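PDB 6GHS: TagI restriction endonuclease from Thermocrispum agreste, which probably recognises DNA carrying 5-methylcytosine or 5-hydroxymethylcytosine through its SRA domain and cleaves it with its HNH nuclease domain. Local coordinates for residues T6-I10 and Y124-Y128; A28-A32 and V104-R108. All blocks are in the same frame, centred on the assembly; numbering follows the deposited sequence.

Contact 1: T6-I10 and Y124-Y128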
loop_
_atom_site.group_PDB
_atom_site.type_symbol
_atom_site.label_atom_id
_atom_site.label_comp_id
_atom_site.label_asym_id
_atom_site.label_seq_id
_atom_site.Cartn_x
_atom_site.Cartn_y
_atom_site.Cartn_z
ATOM N N THR A 6 13.081 -3.842 -19.487
ATOM C CA THR A 6 12.886 -4.925 -18.547
ATOM C C THR A 6 13.074 -4.430 -17.135
ATOM O O THR A 6 14.060 -3.770 -16.828
ATOM C CB THR A 6 13.815 -6.109 -18.888
ATOM O OG1 THR A 6 13.303 -6.764 -20.057
ATOM C CG2 THR A 6 13.892 -7.133 -17.750
ATOM N N PHE A 7 12.107 -4.770 -16.290
ATOM C CA PHE A 7 12.040 -4.257 -14.951
ATOM C C PHE A 7 12.596 -5.290 -14.003
ATOM O O PHE A 7 12.274 -6.472 -14.106
ATOM C CB PHE A 7 10.594 -3.940 -14.587
ATOM C CG PHE A 7 9.941 -2.969 -15.523
ATOM C CD1 PHE A 7 10.084 -1.602 -15.330
ATOM C CD2 PHE A 7 9.203 -3.427 -16.616
ATOM C CE1 PHE A 7 9.491 -0.709 -16.202
ATOM C CE2 PHE A 7 8.606 -2.536 -17.494
ATOM C CZ PHE A 7 8.752 -1.176 -17.282
ATOM N N GLY A 8 13.419 -4.819 -13.075
ATOM C CA GLY A 8 14.034 -5.656 -12.064
ATOM C C GLY A 8 15.510 -5.788 -12.342
ATOM O O GLY A 8 16.075 -5.048 -13.156
ATOM N N HIS A 9 16.140 -6.733 -11.649
ATOM C CA HIS A 9 17.553 -7.024 -11.853
ATOM C C HIS A 9 17.756 -7.619 -13.247
ATOM O O HIS A 9 16.827 -8.198 -13.822
ATOM C CB HIS A 9 18.075 -7.964 -10.767
ATOM C CG HIS A 9 18.224 -7.314 -9.426
ATOM N ND1 HIS A 9 18.908 -6.132 -9.245
ATOM C CD2 HIS A 9 17.802 -7.694 -8.196
ATOM C CE1 HIS A 9 18.892 -5.805 -7.961
ATOM N NE2 HIS A 9 18.225 -6.737 -7.304
ATOM N N ILE A 10 18.958 -7.418 -13.790
ATOM C CA ILE A 10 19.357 -7.971 -15.084
ATOM C C ILE A 10 20.260 -9.183 -14.831
ATOM O O ILE A 10 21.214 -9.086 -14.041
ATOM C CB ILE A 10 20.086 -6.925 -15.960
ATOM C CG1 ILE A 10 19.128 -5.788 -16.344
ATOM C CG2 ILE A 10 20.663 -7.563 -17.224
ATOM C CD1 ILE A 10 17.939 -6.209 -17.199
ATOM N N TYR A 124 26.166 0.169 -10.666
ATOM C CA TYR A 124 24.751 -0.164 -10.567
ATOM C C TYR A 124 24.402 -0.375 -9.089
ATOM O O TYR A 124 24.878 -1.330 -8.488
ATOM C CB TYR A 124 24.436 -1.415 -11.391
ATOM C CG TYR A 124 23.077 -2.028 -11.090
ATOM C CD1 TYR A 124 21.913 -1.253 -11.106
ATOM C CD2 TYR A 124 22.955 -3.377 -10.791
ATOM C CE1 TYR A 124 20.676 -1.806 -10.822
ATOM C CE2 TYR A 124 21.722 -3.936 -10.508
ATOM C CZ TYR A 124 20.587 -3.151 -10.528
ATOM O OH TYR A 124 19.369 -3.723 -10.250
ATOM N N ASP A 125 23.562 0.496 -8.517
ATOM C CA ASP A 125 23.209 0.436 -7.086
ATOM C C ASP A 125 21.856 -0.212 -6.771
ATOM O O ASP A 125 21.243 0.096 -5.751
ATOM C CB ASP A 125 23.267 1.842 -6.477
ATOM C CG ASP A 125 24.668 2.402 -6.450
ATOM O OD1 ASP A 125 25.527 1.888 -7.192
ATOM O OD2 ASP A 125 24.921 3.357 -5.687
ATOM N N GLY A 126 21.404 -1.137 -7.610
ATOM C CA GLY A 126 20.154 -1.872 -7.350
ATOM C C GLY A 126 18.838 -1.143 -7.600
ATOM O O GLY A 126 18.809 -0.032 -8.122
ATOM N N LEU A 127 17.746 -1.780 -7.191
ATOM C CA LEU A 127 16.400 -1.308 -7.485
ATOM C C LEU A 127 15.862 -0.327 -6.433
ATOM O O LEU A 127 16.037 -0.516 -5.225
ATOM C CB LEU A 127 15.450 -2.499 -7.580
ATOM C CG LEU A 127 15.844 -3.688 -8.461
ATOM C CD1 LEU A 127 14.911 -4.862 -8.197
ATOM C CD2 LEU A 127 15.837 -3.328 -9.939
ATOM N N TYR A 128 15.204 0.720 -6.921
ATOM C CA TYR A 128 14.452 1.667 -6.101
ATOM C C TYR A 128 12.995 1.707 -6.560
ATOM O O TYR A 128 12.663 1.321 -7.691
ATOM C CB TYR A 128 15.041 3.064 -6.216
ATOM C CG TYR A 128 16.363 3.254 -5.514
ATOM C CD1 TYR A 128 17.480 2.472 -5.835
ATOM C CD2 TYR A 128 16.512 4.246 -4.545
ATOM C CE1 TYR A 128 18.693 2.661 -5.200
ATOM C CE2 TYR A 128 17.726 4.442 -3.900
ATOM C CZ TYR A 128 18.813 3.648 -4.228
ATOM O OH TYR A 128 20.021 3.836 -3.587
#
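His9 ND1 and Tyr124 OH lie 2.7 Å apart in a hydrogen bond whose donor may be either group, and this bond ties the N-terminal loop to strand 122-137 within the SAD/SRA domain. The strand belongs to the mixed sheet of that domain, whereas residues 6-10 follow no regular secondary structure. The tyrosine reaches the imidazole because its CG stands anti to the backbone N (chi1 166°). Ring orientation shows that the pair is not a stack: the planes stand at 82°, the centroids are 5.9 Å apart, and the rings meet at their edges, with His9 ND1 in the plane of the tyrosine ring.

A second, apolar interaction uses a face of the same imidazole. Leu127 CD1 sits over the centre of the His9 ring, 4.0 Å from its centroid and 12° off the ring normal, the geometry of a CH-pi contact, while Leu127 CG approaches His9 CE1 at 3.7 Å. One face of the imidazole is therefore packed by leucine while its ND1 edge is used for the polar bond, so its rotation is restrained from two directions. With an alanine in place of Leu127, that imidazole face would probably lose its apolar cover and a gap would open beside Gly8, leaving the imidazole less restrained about its CB-CG bond.

Gly8 has positive phi, and at its backbone angles a CB would collide with the carbonyl O of Phe7, a conformation suited to glycine. Beyond the two segments, Gln157 also touches the side chains of His9 and Leu127. The other methyl branch of the leucine packs on main chain, with Leu127 CD2 3.5 Å from Gly8 C.

Contact 2: A28-A32 and V104-R108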
loop_
_atom_site.group_PDB
_atom_site.type_symbol
_atom_site.label_atom_id
_atom_site.label_comp_id
_atom_site.label_asym_id
_atom_site.label_seq_id
_atom_site.Cartn_x
_atom_site.Cartn_y
_atom_site.Cartn_z
ATOM N N ALA A 28 25.242 -3.951 -21.609
ATOM C CA ALA A 28 24.824 -4.829 -20.527
ATOM C C ALA A 28 23.303 -5.044 -20.432
ATOM O O ALA A 28 22.860 -6.089 -19.952
ATOM C CB ALA A 28 25.370 -4.303 -19.207
ATOM N N GLY A 29 22.523 -4.067 -20.892
ATOM C CA GLY A 29 21.058 -4.112 -20.829
ATOM C C GLY A 29 20.473 -3.333 -19.659
ATOM O O GLY A 29 19.295 -3.481 -19.356
ATOM N N LEU A 30 21.282 -2.484 -19.027
ATOM C CA LEU A 30 20.867 -1.765 -17.820
ATOM C C LEU A 30 20.014 -0.538 -18.096
ATOM O O LEU A 30 19.101 -0.237 -17.331
ATOM C CB LEU A 30 22.087 -1.347 -16.996
ATOM C CG LEU A 30 22.467 -2.402 -15.970
ATOM C CD1 LEU A 30 23.084 -3.596 -16.665
ATOM C CD2 LEU A 30 23.418 -1.828 -14.940
ATOM N N HIS A 31 20.354 0.174 -19.163
ATOM C CA HIS A 31 19.660 1.381 -19.588
ATOM C C HIS A 31 19.385 1.225 -21.069
ATOM O O HIS A 31 19.898 0.312 -21.688
ATOM C CB HIS A 31 20.570 2.571 -19.362
ATOM C CG HIS A 31 19.852 3.834 -19.021
ATOM N ND1 HIS A 31 19.523 4.784 -19.962
ATOM C CD2 HIS A 31 19.444 4.331 -17.830
ATOM C CE1 HIS A 31 18.925 5.802 -19.369
ATOM N NE2 HIS A 31 18.868 5.553 -18.074
ATOM N N ALA A 32 18.586 2.108 -21.645
ATOM C CA ALA A 32 18.276 2.038 -23.069
ATOM C C ALA A 32 19.151 2.967 -23.884
ATOM O O ALA A 32 19.294 2.766 -25.090
ATOM C CB ALA A 32 16.817 2.387 -23.294
ATOM N N VAL A 104 12.791 0.471 -10.281
ATOM C CA VAL A 104 13.624 1.229 -11.209
ATOM C C VAL A 104 15.086 1.005 -10.860
ATOM O O VAL A 104 15.518 1.379 -9.773
ATOM C CB VAL A 104 13.337 2.745 -11.095
ATOM C CG1 VAL A 104 14.308 3.555 -11.952
ATOM C CG2 VAL A 104 11.894 3.048 -11.472
ATOM N N ARG A 105 15.852 0.429 -11.784
ATOM C CA ARG A 105 17.304 0.330 -11.609
ATOM C C ARG A 105 17.965 1.715 -11.538
ATOM O O ARG A 105 17.993 2.448 -12.531
ATOM C CB ARG A 105 17.938 -0.457 -12.759
ATOM C CG ARG A 105 17.583 -1.932 -12.808
ATOM C CD ARG A 105 18.402 -2.639 -13.872
ATOM N NE ARG A 105 18.116 -2.107 -15.205
ATOM C CZ ARG A 105 17.051 -2.418 -15.933
ATOM N NH1 ARG A 105 16.146 -3.283 -15.484
ATOM N NH2 ARG A 105 16.888 -1.858 -17.129
ATOM N N VAL A 106 18.499 2.070 -10.375
ATOM C CA VAL A 106 19.375 3.229 -10.285
ATOM C C VAL A 106 20.807 2.815 -10.630
ATOM O O VAL A 106 21.346 1.881 -10.036
ATOM C CB VAL A 106 19.325 3.878 -8.896
ATOM C CG1 VAL A 106 20.417 4.943 -8.737
ATOM C CG2 VAL A 106 17.945 4.477 -8.676
ATOM N N ILE A 107 21.394 3.516 -11.601
ATOM C CA ILE A 107 22.809 3.415 -11.955
ATOM C C ILE A 107 23.410 4.749 -11.576
ATOM O O ILE A 107 22.983 5.781 -12.083
ATOM C CB ILE A 107 23.001 3.206 -13.470
ATOM C CG1 ILE A 107 22.327 1.898 -13.930
ATOM C CG2 ILE A 107 24.484 3.228 -13.829
ATOM C CD1 ILE A 107 21.560 1.996 -15.238
ATOM N N ARG A 108 24.394 4.735 -10.685
ATOM C CA ARG A 108 24.958 5.975 -10.156
ATOM C C ARG A 108 26.265 6.319 -10.876
ATOM O O ARG A 108 27.041 5.430 -11.224
ATOM C CB ARG A 108 25.166 5.844 -8.654
ATOM C CG ARG A 108 24.818 7.098 -7.871
ATOM C CD ARG A 108 24.953 6.854 -6.373
ATOM N NE ARG A 108 23.909 5.961 -5.859
ATOM C CZ ARG A 108 22.937 6.284 -5.004
ATOM N NH1 ARG A 108 22.822 7.502 -4.504
ATOM N NH2 ARG A 108 22.064 5.354 -4.630
#
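Two hydrogen bonds from one guanidinium converge on Leu30 O. Arg105 NH2 donates over 2.8 Å with an N-H...O angle of 153°, and Arg105 NE donates over 3.0 Å. The acceptor lies in the guanidinium plane, as expected for a side-on approach by NE and NH2, yet the two donors meet the carbonyl differently: NE is in the carbonyl plane on a lone pair, whereas NH2 stands 53° above it. A bend at chi3 (-62°) turns the end of the arginine so that this edge faces the oxygen. The same guanidinium also forms a salt bridge from NH2 to Asp47 OD2 and hydrogen bonds from NH1 to Thr6 O and Gly8 O.

Apolar packing is centred on Ile107 CD1. This methyl lies 3.8 Å from Leu30 CB and 4.1 Å from His31 CD2, approaching the imidazole at its edge rather than over a face. Ile107 CG1 adds a contact to Leu30 CD2 at 4.0 Å. His31 NE2 hydrogen-bonds Gly37 O, and Val25 of helix 22-28 packs against Leu30, His31 and Ile107.

Helix 22-28 ends just before Leu30, whose carbonyl and side chain then meet strand 104-109 of the SAD/SRA sheet. Gly29, with positive phi, is the C-prime residue of the Schellman motif that ends it, in which Leu30 N bonds Val25 O and Gly29 N bonds Gln26 O.

How the contacts relate
Contacts 1 and 2 have centres about 7 Å apart and share one sheet, in which strands 104-109 and 122-137 are antiparallel neighbours. Along the chain, both segments of contact 2 fall between residues 10 and 124. The strands are joined directly by a probable hydrogen bond, 2.7 Å between Val104 N and Tyr128 O. Arg105 links the two contacts: the guanidinium that holds Leu30 O also reaches loop 6-10, and its side chain touches Tyr124 and Leu127. One arginine thus connects loop 6-10 with loop 28-32. All four segments fall in the SAD/SRA range, whereas the zinc-binding residues Cys210, Cys213, Cys250 and Asp253 belong to the HNH range.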